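Local coordinates for protein serpin (Taeniopygia guttata, PDB 5HGC) that binds the steroid cortisol and belongs to the serpin family, whose members are generally inhibitors of serine proteases, at residues Thr44-Leu49 and Val294-Asn299; His82-Met87 and Thr364-Phe369; Phe214-Asp217 and Cys222-Val225; Val225-Asn230 and Ala235-Pro240; Ser304-Thr307 and Asp311-Val314. One frame throughout, in Å; residues are numbered along the deposited sequence.

Contact 1. Residues Thr44-Leu49 and Val294-Asn299. Unlike the reference sequence in segment 44-49: Thr-44 (reference Ala). Unlike the reference sequence in segment 294-299: Asn-299 (reference Ser).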
# COMPACT_ATOMS: atom_id res chain seq x y z
N THR A 44 -5.31 -6.92 -3.92
CA THR A 44 -6.57 -7.49 -3.47
C THR A 44 -7.73 -7.03 -4.36
O THR A 44 -8.54 -7.87 -4.71
CB THR A 44 -6.79 -7.14 -1.99
OG1 THR A 44 -5.70 -7.69 -1.23
CG2 THR A 44 -8.03 -7.73 -1.49
N ALA A 45 -7.78 -5.74 -4.77
CA ALA A 45 -8.87 -5.21 -5.59
C ALA A 45 -8.89 -5.97 -6.92
O ALA A 45 -9.95 -6.45 -7.34
CB ALA A 45 -8.74 -3.72 -5.82
N PHE A 46 -7.71 -6.18 -7.53
CA PHE A 46 -7.61 -6.92 -8.80
C PHE A 46 -7.87 -8.39 -8.77
O PHE A 46 -8.46 -8.92 -9.72
CB PHE A 46 -6.34 -6.56 -9.57
CG PHE A 46 -6.53 -5.34 -10.37
CD1 PHE A 46 -6.38 -4.09 -9.79
CD2 PHE A 46 -7.01 -5.42 -11.66
CE1 PHE A 46 -6.70 -2.94 -10.51
CE2 PHE A 46 -7.31 -4.29 -12.40
CZ PHE A 46 -7.15 -3.04 -11.83
N ALA A 47 -7.48 -9.06 -7.69
CA ALA A 47 -7.73 -10.48 -7.57
C ALA A 47 -9.24 -10.66 -7.52
O ALA A 47 -9.80 -11.54 -8.15
CB ALA A 47 -7.08 -11.03 -6.32
N MET A 48 -9.89 -9.75 -6.80
CA MET A 48 -11.33 -9.73 -6.73
C MET A 48 -11.99 -9.59 -8.12
O MET A 48 -12.92 -10.36 -8.41
CB MET A 48 -11.71 -8.63 -5.78
CG MET A 48 -13.16 -8.58 -5.42
SD MET A 48 -13.63 -6.90 -5.72
CE MET A 48 -14.09 -7.06 -7.44
N LEU A 49 -11.51 -8.70 -8.99
CA LEU A 49 -11.98 -8.71 -10.38
C LEU A 49 -11.80 -10.04 -11.05
O LEU A 49 -12.67 -10.49 -11.82
CB LEU A 49 -11.31 -7.66 -11.25
CG LEU A 49 -11.81 -6.23 -11.10
CD1 LEU A 49 -11.14 -5.45 -12.21
CD2 LEU A 49 -13.32 -6.11 -11.23
N VAL A 294 -4.21 -5.90 -19.55
CA VAL A 294 -4.57 -5.14 -20.75
C VAL A 294 -6.05 -5.21 -21.08
O VAL A 294 -6.71 -4.17 -21.11
CB VAL A 294 -3.72 -5.58 -21.99
CG1 VAL A 294 -4.23 -4.95 -23.30
CG2 VAL A 294 -2.23 -5.26 -21.76
N ASP A 295 -6.53 -6.43 -21.34
CA ASP A 295 -7.86 -6.71 -21.87
C ASP A 295 -8.97 -6.23 -20.97
O ASP A 295 -10.02 -5.85 -21.47
CB ASP A 295 -8.08 -8.21 -22.06
CG ASP A 295 -7.12 -8.84 -23.07
OD1 ASP A 295 -6.27 -8.11 -23.68
OD2 ASP A 295 -7.22 -10.09 -23.22
N VAL A 296 -8.74 -6.26 -19.65
CA VAL A 296 -9.73 -5.83 -18.66
C VAL A 296 -10.13 -4.38 -18.85
O VAL A 296 -11.24 -3.96 -18.49
CB VAL A 296 -9.24 -6.11 -17.20
CG1 VAL A 296 -8.25 -5.06 -16.72
CG2 VAL A 296 -10.44 -6.20 -16.26
N PHE A 297 -9.22 -3.60 -19.41
CA PHE A 297 -9.50 -2.19 -19.64
C PHE A 297 -10.13 -1.90 -21.02
O PHE A 297 -10.62 -0.80 -21.28
CB PHE A 297 -8.25 -1.37 -19.38
CG PHE A 297 -7.70 -1.54 -17.99
CD1 PHE A 297 -8.37 -1.01 -16.89
CD2 PHE A 297 -6.48 -2.20 -17.79
CE1 PHE A 297 -7.84 -1.13 -15.63
CE2 PHE A 297 -5.94 -2.33 -16.52
CZ PHE A 297 -6.62 -1.80 -15.44
N THR A 298 -10.17 -2.91 -21.88
CA THR A 298 -10.54 -2.71 -23.26
C THR A 298 -11.87 -3.40 -23.56
O THR A 298 -12.44 -4.13 -22.72
CB THR A 298 -9.44 -3.24 -24.23
OG1 THR A 298 -9.35 -4.67 -24.19
CG2 THR A 298 -8.06 -2.66 -23.90
N ASN A 299 -12.33 -3.18 -24.78
CA ASN A 299 -13.55 -3.81 -25.24
C ASN A 299 -13.35 -5.27 -25.51
O ASN A 299 -14.27 -5.97 -25.90
CB ASN A 299 -14.15 -3.04 -26.43
CG ASN A 299 -15.01 -1.86 -25.99
OD1 ASN A 299 -15.28 -1.66 -24.80
ND2 ASN A 299 -15.45 -1.07 -26.96
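The rings of Phe-46 and Phe-297 approach at a slant, Phe-46 CZ lying 3.9 Å from Phe-297 CZ. Val-296 touches both rings. Val-296 CG1 sits at the edge of the Phe-46 ring, 4.5 Å from Phe-46 CE2, and the same methyl stands over the centre of one face of the Phe-297 ring, 3.5 Å above its plane. This double role follows from chi1 of Val-296 (79°), which puts CG1 between the backbone N and the carbonyl carbon and sends CG2 anti to the N. Val-296 CG2 then reaches the helix one turn on, 4.2 Å from Leu-49 CD1. All four residues are buried and the contact is purely apolar. Phe-46 and Phe-297 both also touch Leu-288 of helix 285-290, Val-296 rests on Thr-57 of helix 55-64, and Leu-49, Val-296 and Phe-297 share Val-314, so the short 3-10 turn 295-297 is packed among helices 39-52, 55-64 and 285-290.

Contact 2. Residues His82-Met87 and Thr364-Phe369. With HCY ((11alpha,14beta)-11,17,21-trihydroxypregn-4-ene-3,20-dione), chain B.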
# COMPACT_ATOMS: atom_id res chain seq x y z
N HIS A 82 -8.51 -14.08 0.69
CA HIS A 82 -9.51 -13.99 1.76
C HIS A 82 -8.83 -14.06 3.17
O HIS A 82 -9.21 -13.40 4.18
CB HIS A 82 -10.57 -15.09 1.64
CG HIS A 82 -11.46 -15.14 2.84
ND1 HIS A 82 -12.38 -14.14 3.11
CD2 HIS A 82 -11.48 -15.97 3.90
CE1 HIS A 82 -12.96 -14.38 4.28
NE2 HIS A 82 -12.45 -15.50 4.76
N ASN A 83 -7.84 -14.92 3.27
CA ASN A 83 -7.19 -15.12 4.55
C ASN A 83 -6.42 -13.84 4.90
O ASN A 83 -6.48 -13.36 6.05
CB ASN A 83 -6.32 -16.37 4.48
CG ASN A 83 -5.58 -16.68 5.77
OD1 ASN A 83 -4.52 -17.22 5.67
ND2 ASN A 83 -6.13 -16.37 6.96
N LEU A 84 -5.75 -13.28 3.91
CA LEU A 84 -5.06 -12.02 4.08
C LEU A 84 -5.97 -10.88 4.53
O LEU A 84 -5.67 -10.24 5.54
CB LEU A 84 -4.32 -11.69 2.79
CG LEU A 84 -3.42 -10.48 2.67
CD1 LEU A 84 -2.35 -10.46 3.78
CD2 LEU A 84 -2.81 -10.65 1.29
N ILE A 85 -7.09 -10.62 3.83
CA ILE A 85 -7.96 -9.50 4.22
C ILE A 85 -8.54 -9.75 5.60
O ILE A 85 -8.65 -8.83 6.42
CB ILE A 85 -9.16 -9.25 3.28
CG1 ILE A 85 -8.73 -9.17 1.86
CG2 ILE A 85 -9.90 -7.92 3.57
CD1 ILE A 85 -9.91 -9.48 0.96
N HIS A 86 -8.93 -10.99 5.84
CA HIS A 86 -9.49 -11.33 7.13
C HIS A 86 -8.49 -10.96 8.26
O HIS A 86 -8.85 -10.33 9.25
CB HIS A 86 -9.91 -12.81 7.16
CG HIS A 86 -10.51 -13.24 8.46
ND1 HIS A 86 -9.75 -13.66 9.53
CD2 HIS A 86 -11.80 -13.28 8.88
CE1 HIS A 86 -10.54 -13.95 10.55
NE2 HIS A 86 -11.79 -13.72 10.18
N MET A 87 -7.23 -11.31 8.07
CA MET A 87 -6.23 -11.01 9.09
C MET A 87 -5.88 -9.57 9.26
O MET A 87 -5.78 -9.13 10.40
CB MET A 87 -4.99 -11.83 8.87
CG MET A 87 -5.39 -13.26 9.19
SD MET A 87 -4.01 -14.36 9.28
CE MET A 87 -3.42 -13.79 10.90
N THR A 364 1.49 -11.93 8.30
CA THR A 364 1.22 -12.47 6.95
C THR A 364 2.34 -12.22 5.97
O THR A 364 2.21 -12.57 4.78
CB THR A 364 -0.03 -11.80 6.37
OG1 THR A 364 0.14 -10.37 6.44
CG2 THR A 364 -1.27 -12.22 7.13
N ASN A 365 3.41 -11.58 6.44
CA ASN A 365 4.49 -11.18 5.57
C ASN A 365 4.04 -10.49 4.29
O ASN A 365 4.45 -10.89 3.20
CB ASN A 365 5.38 -12.37 5.21
CG ASN A 365 6.22 -12.85 6.40
OD1 ASN A 365 6.52 -12.08 7.33
ND2 ASN A 365 6.57 -14.12 6.38
N SER A 366 3.20 -9.47 4.43
CA SER A 366 2.73 -8.73 3.27
C SER A 366 3.11 -7.27 3.40
O SER A 366 3.15 -6.72 4.51
CB SER A 366 1.21 -8.83 3.07
OG SER A 366 0.57 -8.44 4.25
N THR A 367 3.37 -6.67 2.24
CA THR A 367 3.61 -5.25 2.16
C THR A 367 2.30 -4.49 2.19
O THR A 367 1.47 -4.62 1.27
CB THR A 367 4.40 -4.91 0.89
OG1 THR A 367 5.43 -5.91 0.71
CG2 THR A 367 4.99 -3.51 1.01
N LEU A 368 2.15 -3.71 3.25
CA LEU A 368 0.97 -2.88 3.44
C LEU A 368 1.12 -1.53 2.78
O LEU A 368 0.16 -1.03 2.19
CB LEU A 368 0.63 -2.69 4.92
CG LEU A 368 0.68 -3.98 5.74
CD1 LEU A 368 0.29 -3.67 7.17
CD2 LEU A 368 -0.19 -5.10 5.12
N PHE A 369 2.29 -0.89 2.87
CA PHE A 369 2.44 0.44 2.26
C PHE A 369 3.82 0.64 1.68
O PHE A 369 4.81 0.17 2.26
CB PHE A 369 2.16 1.55 3.28
CG PHE A 369 0.74 1.59 3.77
CD1 PHE A 369 -0.24 2.25 3.04
CD2 PHE A 369 0.39 1.01 4.99
CE1 PHE A 369 -1.56 2.31 3.51
CE2 PHE A 369 -0.94 1.06 5.46
CZ PHE A 369 -1.92 1.72 4.71
C1 HCY B . 10.97 -12.48 2.30
C2 HCY B . 11.00 -13.11 0.91
C3 HCY B . 9.67 -13.00 0.21
C4 HCY B . 8.62 -12.08 0.71
C5 HCY B . 8.95 -11.10 1.56
C6 HCY B . 8.03 -9.91 1.69
C7 HCY B . 7.79 -9.59 3.19
C8 HCY B . 9.03 -9.64 4.09
C9 HCY B . 9.80 -10.95 3.86
C10 HCY B . 10.23 -11.14 2.39
C12 HCY B . 10.52 -10.96 6.41
C11 HCY B . 10.90 -11.26 4.94
C13 HCY B . 9.78 -9.60 6.55
C14 HCY B . 8.62 -9.57 5.55
C15 HCY B . 7.69 -8.50 6.06
C16 HCY B . 7.81 -8.54 7.58
C17 HCY B . 9.04 -9.44 7.90
C18 HCY B . 10.72 -8.37 6.37
C19 HCY B . 11.13 -10.03 1.82
C20 HCY B . 9.87 -8.92 9.06
C21 HCY B . 10.56 -9.88 10.00
O1 HCY B . 9.49 -13.64 -0.81
O2 HCY B . 11.99 -10.40 4.57
O3 HCY B . 8.57 -10.72 8.39
O4 HCY B . 9.99 -7.72 9.25
O5 HCY B . 11.81 -9.24 10.26
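Leu-84 makes the close part of this contact with a single methyl: its CD1 is 3.6 Å from Thr-364 OG1 and equally 3.6 Å from Ser-366 OG. CG lies anti to the backbone N (chi1 -176°), which swings the branch from the flank of the helix over the two hydroxyls. Those hydroxyls are tied together, Ser-366 OG donating to Thr-364 OG1 at 3.0 Å, and Thr-364 OG1 is also hydrogen-bonded to Asp-361 OD2. The methyl therefore packs on two hydroxyls that are already bonded on their own side, to each other and to Asp-361. Packing is looser one turn along the helix. There Met-87, partly exposed, runs antiparallel to the Thr-364 side chain, and its SD approaches Thr-364 CG2 no closer than 4.1 Å. The CB of Asn-365 is directed away from the helix, and its amide oxygen serves the ligand: the 17-hydroxyl O3 of cortisol donates to Asn-365 OD1 at 2.7 Å. Thr-364 and Ser-366 turn to the helix and Asn-365 turns from it; the backbone at Asn-365 is left-handed (phi 47°, psi 51°), as is usual at the first position of a G1 bulge. Asn-365 and Ser-366 both pair opposite Asp-361, forming a G1 beta bulge between the last two strands of the chain, at the wall of the cortisol pocket.

Contact 3. Residues Phe214-Asp217 and Cys222-Val225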
# COMPACT_ATOMS: atom_id res chain seq x y z
N PHE A 214 18.80 -1.91 12.81
CA PHE A 214 19.62 -1.08 11.96
C PHE A 214 20.40 -1.94 10.98
O PHE A 214 20.79 -3.07 11.32
CB PHE A 214 20.57 -0.26 12.81
CG PHE A 214 21.54 0.53 12.02
CD1 PHE A 214 22.79 -0.04 11.61
CD2 PHE A 214 21.24 1.85 11.65
CE1 PHE A 214 23.68 0.68 10.81
CE2 PHE A 214 22.15 2.59 10.88
CZ PHE A 214 23.35 2.03 10.45
N TYR A 215 20.64 -1.41 9.78
CA TYR A 215 21.55 -2.03 8.83
C TYR A 215 21.95 -1.01 7.82
O TYR A 215 21.11 -0.21 7.42
CB TYR A 215 20.87 -3.18 8.10
CG TYR A 215 21.75 -3.83 7.05
CD1 TYR A 215 22.91 -4.54 7.40
CD2 TYR A 215 21.44 -3.71 5.68
CE1 TYR A 215 23.72 -5.11 6.44
CE2 TYR A 215 22.25 -4.28 4.73
CZ TYR A 215 23.38 -4.98 5.12
OH TYR A 215 24.18 -5.54 4.16
N PHE A 216 23.23 -1.01 7.43
CA PHE A 216 23.73 -0.17 6.34
C PHE A 216 24.06 -1.10 5.19
O PHE A 216 24.81 -2.01 5.45
CB PHE A 216 24.99 0.61 6.81
CG PHE A 216 25.53 1.60 5.77
CD1 PHE A 216 24.95 2.89 5.60
CD2 PHE A 216 26.62 1.25 4.92
CE1 PHE A 216 25.42 3.81 4.61
CE2 PHE A 216 27.08 2.16 3.96
CZ PHE A 216 26.48 3.44 3.80
N ASP A 217 23.52 -0.95 3.96
CA ASP A 217 24.28 -1.56 2.81
C ASP A 217 25.12 -0.62 2.01
O ASP A 217 24.64 0.47 1.61
CB ASP A 217 23.53 -2.54 1.88
CG ASP A 217 22.31 -1.99 1.31
OD1 ASP A 217 22.01 -0.85 1.70
OD2 ASP A 217 21.62 -2.70 0.52
N CYS A 222 22.56 2.98 1.62
CA CYS A 222 21.30 3.17 2.34
C CYS A 222 21.44 2.87 3.79
O CYS A 222 21.94 1.79 4.15
CB CYS A 222 20.30 2.10 1.89
SG CYS A 222 19.60 2.49 0.34
N THR A 223 20.90 3.73 4.63
CA THR A 223 20.75 3.40 6.02
C THR A 223 19.36 2.85 6.16
O THR A 223 18.45 3.44 5.67
CB THR A 223 20.98 4.64 6.87
OG1 THR A 223 22.31 5.10 6.64
CG2 THR A 223 20.84 4.34 8.33
N VAL A 224 19.21 1.69 6.82
CA VAL A 224 17.91 1.06 7.09
C VAL A 224 17.65 1.08 8.59
O VAL A 224 18.47 0.58 9.35
CB VAL A 224 17.87 -0.40 6.58
CG1 VAL A 224 16.47 -1.03 6.78
CG2 VAL A 224 18.31 -0.47 5.11
N VAL A 225 16.52 1.66 9.01
CA VAL A 225 16.09 1.57 10.38
C VAL A 225 14.70 0.95 10.39
O VAL A 225 13.81 1.36 9.62
CB VAL A 225 16.10 2.95 11.07
CG1 VAL A 225 15.53 2.87 12.46
CG2 VAL A 225 17.53 3.49 11.15
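Phe-214 lies along the facing strand and touches three successive residues of it. Its CB and CG pass Val-224 O at 4.1 Å; CD2 lies between that oxygen and Val-225 CG2; CE2 presses on Thr-223 CG2 at 3.4 Å, and CZ passes the same methyl at 4.0 Å. With CG anti to the backbone N (chi1 174°), the ring is carried toward the neighbouring strand. Strands 211-217 and 222-228 form an antiparallel beta hairpin, their axes 4.7 Å apart and their directions 164° from each other, in what serpin nomenclature calls sheet B. Tyr-215 and Val-224 are a hydrogen-bonded pair, with Tyr-215 N to Val-224 O at 3.0 Å and Val-224 N to Tyr-215 O at 2.8 Å. Nearer the turn, Asp-217 and Cys-222 are again a hydrogen-bonded pair, but the bond from Asp-217 N to Cys-222 O is weak. Beside Phe-214, Phe-216 offers a ring edge to Thr-223 OG1, which stands 3.6 Å from CD1. On the face with Tyr-215, Asp-217 OD2 is hydrogen-bonded to Trp-260 NE1, while Phe-214 forms a cation-pi contact with Arg-267.

Contact 4. Residues Val225-Asn230 and Ala235-Pro240. With HCY ((11alpha,14beta)-11,17,21-trihydroxypregn-4-ene-3,20-dione), chain B.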
# COMPACT_ATOMS: atom_id res chain seq x y z
N VAL A 225 16.52 1.66 9.01
CA VAL A 225 16.09 1.57 10.38
C VAL A 225 14.70 0.95 10.39
O VAL A 225 13.81 1.36 9.62
CB VAL A 225 16.10 2.95 11.07
CG1 VAL A 225 15.53 2.87 12.46
CG2 VAL A 225 17.53 3.49 11.15
N ARG A 226 14.51 -0.04 11.26
CA ARG A 226 13.23 -0.70 11.36
C ARG A 226 12.58 -0.51 12.75
O ARG A 226 13.20 -0.82 13.76
CB ARG A 226 13.37 -2.18 11.03
CG ARG A 226 12.07 -2.93 11.11
CD ARG A 226 11.93 -3.56 12.48
NE ARG A 226 12.61 -4.85 12.46
CZ ARG A 226 12.19 -5.90 11.77
NH1 ARG A 226 11.06 -5.83 11.04
NH2 ARG A 226 12.90 -7.01 11.78
N LEU A 227 11.34 -0.05 12.76
CA LEU A 227 10.60 0.30 13.97
C LEU A 227 9.36 -0.54 13.99
O LEU A 227 8.68 -0.62 12.96
CB LEU A 227 10.20 1.79 13.97
CG LEU A 227 11.32 2.83 14.07
CD1 LEU A 227 10.78 4.23 14.36
CD2 LEU A 227 12.29 2.38 15.16
N HIS A 228 9.07 -1.20 15.11
CA HIS A 228 7.83 -1.97 15.19
C HIS A 228 6.69 -1.08 15.58
O HIS A 228 6.82 -0.15 16.40
CB HIS A 228 7.92 -3.11 16.19
CG HIS A 228 8.85 -4.19 15.76
ND1 HIS A 228 8.80 -4.76 14.51
CD2 HIS A 228 9.85 -4.80 16.42
CE1 HIS A 228 9.75 -5.68 14.41
NE2 HIS A 228 10.39 -5.73 15.56
N TYR A 229 5.55 -1.41 14.99
CA TYR A 229 4.27 -1.01 15.56
C TYR A 229 3.80 -2.00 16.65
O TYR A 229 4.16 -3.22 16.63
CB TYR A 229 3.24 -0.91 14.45
CG TYR A 229 3.41 0.28 13.51
CD1 TYR A 229 3.24 1.60 13.96
CD2 TYR A 229 3.72 0.07 12.14
CE1 TYR A 229 3.35 2.67 13.08
CE2 TYR A 229 3.86 1.13 11.26
CZ TYR A 229 3.64 2.42 11.72
OH TYR A 229 3.74 3.47 10.85
N ASN A 230 2.99 -1.50 17.57
CA ASN A 230 2.16 -2.39 18.42
C ASN A 230 1.33 -3.23 17.51
O ASN A 230 0.80 -2.73 16.51
CB ASN A 230 1.24 -1.58 19.33
CG ASN A 230 1.97 -0.99 20.49
OD1 ASN A 230 1.66 0.13 20.94
ND2 ASN A 230 3.00 -1.72 21.00
N ALA A 235 7.65 -1.02 10.38
CA ALA A 235 8.07 -0.03 9.37
C ALA A 235 9.58 -0.06 9.10
O ALA A 235 10.36 0.05 10.04
CB ALA A 235 7.61 1.34 9.78
N PHE A 236 9.98 -0.25 7.84
CA PHE A 236 11.41 -0.08 7.38
C PHE A 236 11.58 1.32 6.83
O PHE A 236 10.85 1.71 5.92
CB PHE A 236 11.77 -1.03 6.24
CG PHE A 236 11.96 -2.47 6.69
CD1 PHE A 236 10.89 -3.19 7.33
CD2 PHE A 236 13.17 -3.14 6.43
CE1 PHE A 236 11.04 -4.53 7.73
CE2 PHE A 236 13.33 -4.48 6.83
CZ PHE A 236 12.27 -5.18 7.47
N LEU A 237 12.52 2.08 7.40
CA LEU A 237 12.72 3.48 7.02
C LEU A 237 14.07 3.48 6.34
O LEU A 237 15.08 3.10 6.96
CB LEU A 237 12.73 4.35 8.25
CG LEU A 237 11.71 3.95 9.32
CD1 LEU A 237 11.95 4.71 10.63
CD2 LEU A 237 10.29 4.17 8.79
N VAL A 238 14.08 3.86 5.07
CA VAL A 238 15.25 3.68 4.21
C VAL A 238 15.72 5.04 3.75
O VAL A 238 15.00 5.76 3.05
CB VAL A 238 14.94 2.83 2.98
CG1 VAL A 238 16.20 2.58 2.14
CG2 VAL A 238 14.30 1.54 3.42
N LEU A 239 16.92 5.39 4.17
CA LEU A 239 17.54 6.70 3.94
C LEU A 239 18.68 6.47 2.96
O LEU A 239 19.70 5.96 3.40
CB LEU A 239 18.08 7.27 5.24
CG LEU A 239 18.56 8.71 5.22
CD1 LEU A 239 17.44 9.64 4.79
CD2 LEU A 239 19.04 9.08 6.60
N PRO A 240 18.47 6.74 1.65
CA PRO A 240 19.61 6.66 0.74
C PRO A 240 20.47 7.93 0.87
O PRO A 240 19.94 9.03 1.20
CB PRO A 240 18.95 6.57 -0.64
CG PRO A 240 17.73 7.42 -0.49
CD PRO A 240 17.24 7.17 0.93
C1 HCY B . 10.97 -12.48 2.30
C2 HCY B . 11.00 -13.11 0.91
C3 HCY B . 9.67 -13.00 0.21
C4 HCY B . 8.62 -12.08 0.71
C5 HCY B . 8.95 -11.10 1.56
C6 HCY B . 8.03 -9.91 1.69
C7 HCY B . 7.79 -9.59 3.19
C8 HCY B . 9.03 -9.64 4.09
C9 HCY B . 9.80 -10.95 3.86
C10 HCY B . 10.23 -11.14 2.39
C12 HCY B . 10.52 -10.96 6.41
C11 HCY B . 10.90 -11.26 4.94
C13 HCY B . 9.78 -9.60 6.55
C14 HCY B . 8.62 -9.57 5.55
C15 HCY B . 7.69 -8.50 6.06
C16 HCY B . 7.81 -8.54 7.58
C17 HCY B . 9.04 -9.44 7.90
C18 HCY B . 10.72 -8.37 6.37
C19 HCY B . 11.13 -10.03 1.82
C20 HCY B . 9.87 -8.92 9.06
C21 HCY B . 10.56 -9.88 10.00
O1 HCY B . 9.49 -13.64 -0.81
O2 HCY B . 11.99 -10.40 4.57
O3 HCY B . 8.57 -10.72 8.39
O4 HCY B . 9.99 -7.72 9.25
O5 HCY B . 11.81 -9.24 10.26
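An antiparallel hairpin of serpin sheet B forms one wall of the cortisol pocket here, with Arg-226 and Phe-236 facing each other as a non-hydrogen-bonded pair. The pairs on either side, Val-225 with Leu-237 and Leu-227 with Ala-235, are each joined by two backbone bonds, such as Ala-235 N to Leu-227 O at 2.8 Å. Arg-226 and Phe-236 run alongside one another from the same face of the sheet: Arg-226 CG rests over one face of the ring, 4.1 Å from the centroid and 21° off the normal, a CH-pi contact. The arginine then bends at chi2 (-94°) and again at chi3, presenting its guanidinium to the end of the steroid side chain. Arg-226 NH1 donates to the 20-ketone O4 at 2.8 Å, and NH2 to the 21-hydroxyl O5 at 2.9 Å with a nearly straight N-H...O angle of 174°. The ketone also borders the Phe-236 ring edge, where CE1 is 3.7 Å from O4. On the other face of the hairpin, Leu-227 CD1 meets Leu-237 CD1 at 3.9 Å. A salt bridge from Arg-226 NE to Asp-213 OD2 and a hydrogen bond between NH1 and Thr-234 OG1 hold the guanidinium's rotation. The buried cation is thus probably balanced by Asp-213, leaving two directed N-H groups to read the ketone and hydroxyl of cortisol together.

Contact 5. Residues Ser304-Thr307 and Asp311-Val314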
# COMPACT_ATOMS: atom_id res chain seq x y z
N SER A 304 -17.65 -11.61 -17.93
CA SER A 304 -18.98 -12.20 -18.05
C SER A 304 -19.43 -12.83 -16.74
O SER A 304 -20.63 -12.93 -16.50
CB SER A 304 -19.07 -13.19 -19.21
OG SER A 304 -18.25 -14.33 -18.99
N GLY A 305 -18.46 -13.20 -15.88
CA GLY A 305 -18.70 -13.60 -14.51
C GLY A 305 -19.29 -12.53 -13.64
O GLY A 305 -19.83 -12.84 -12.56
N ILE A 306 -19.23 -11.26 -14.08
CA ILE A 306 -19.86 -10.12 -13.30
C ILE A 306 -21.29 -9.83 -13.74
O ILE A 306 -22.20 -9.76 -12.92
CB ILE A 306 -18.96 -8.84 -13.28
CG1 ILE A 306 -17.55 -9.20 -12.69
CG2 ILE A 306 -19.61 -7.68 -12.50
CD1 ILE A 306 -16.51 -8.10 -12.80
N THR A 307 -21.50 -9.68 -15.05
CA THR A 307 -22.78 -9.18 -15.59
C THR A 307 -23.57 -10.33 -16.23
O THR A 307 -24.75 -10.19 -16.47
CB THR A 307 -22.56 -8.11 -16.69
OG1 THR A 307 -21.88 -8.73 -17.79
CG2 THR A 307 -21.71 -7.02 -16.20
N ASP A 311 -20.08 -7.57 -21.84
CA ASP A 311 -20.39 -6.17 -22.08
C ASP A 311 -19.69 -5.21 -21.11
O ASP A 311 -19.95 -4.02 -21.16
CB ASP A 311 -21.92 -5.93 -22.05
CG ASP A 311 -22.63 -6.51 -20.79
OD1 ASP A 311 -21.97 -6.88 -19.79
OD2 ASP A 311 -23.89 -6.58 -20.79
N LEU A 312 -18.84 -5.72 -20.22
CA LEU A 312 -18.29 -4.86 -19.15
C LEU A 312 -16.79 -4.72 -19.30
O LEU A 312 -16.14 -5.60 -19.85
CB LEU A 312 -18.67 -5.42 -17.76
CG LEU A 312 -18.07 -4.78 -16.51
CD1 LEU A 312 -18.67 -3.43 -16.12
CD2 LEU A 312 -18.20 -5.70 -15.34
N LYS A 313 -16.24 -3.61 -18.85
CA LYS A 313 -14.79 -3.40 -18.82
C LYS A 313 -14.54 -2.40 -17.69
O LYS A 313 -15.47 -1.72 -17.23
CB LYS A 313 -14.28 -2.82 -20.15
CG LYS A 313 -14.67 -1.35 -20.35
CD LYS A 313 -14.19 -0.83 -21.69
CE LYS A 313 -14.85 0.52 -21.98
NZ LYS A 313 -14.94 0.78 -23.44
N VAL A 314 -13.29 -2.30 -17.26
CA VAL A 314 -13.01 -1.41 -16.14
C VAL A 314 -12.71 -0.09 -16.76
O VAL A 314 -11.75 0.02 -17.49
CB VAL A 314 -11.84 -1.95 -15.27
CG1 VAL A 314 -11.54 -1.02 -14.10
CG2 VAL A 314 -12.20 -3.34 -14.78
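Thr-307 and Leu-312 mark the closest backbone approach, their CA atoms 7.2 Å apart, where the short helix 304-307 ends and the chain comes back after three residues. The returning segment 311-314 has no regular structure but is extended from Leu-312 on (phi -116°, psi 152° there). Between the two segments, Thr-307 OG1 donates to Asp-311 OD1 at 2.7 Å. The hydroxyl meets the carboxylate on its syn side, 21° out of the plane. The same OG1 is hydrogen-bonded to the backbone N of Ser-309, two residues on, as in an ST turn, so this oxygen is gripped from both the turn and the far arm. In the serpin fold this loop leads into strand 316-325, a strand of the large central sheet A. Apolar contacts accompany the polar bond. Thr-307 CG2, anti to the carbonyl carbon, packs on Leu-312 CB at 3.8 Å. Leu-312 CD2 settles among Ile-306 CB, CG2 and CD1, closest to CG2 at 3.7 Å, the leucine coming in roughly perpendicular to the isoleucine. Asp-311 is exposed, whereas Ile-306, Thr-307 and Leu-312 are buried. Leu-312 also touches Met-167 of strand 167-176 and Leu-109, while Ile-306 leans on Leu-49 of helix 39-52.

From the N terminus, helix 39-52 opens contact 1 and helix 74-89 opens contact 2, the two touching where Thr-44 CG2 packs on Ile-85 CD1. Contacts 3 and 4 follow within both spans as successive hairpins sharing Val-225, building three adjacent strands of sheet B. Contact 1 closes at 294-299, joining helix 39-52 to the loop after helix 285-290. Contact 5 then forms a local loop, linked to contact 1 by a probable hydrogen bond between Val-296 O and Val-314 N. Contact 2 closes last, tying helix 74-89 to the C-terminal strand 366-373, so it crosses contact 1 and encloses contact 5. Contacts 2 and 4 both reach cortisol, whereas contacts 1 and 5 lie across the chain's centre from contacts 3 and 4.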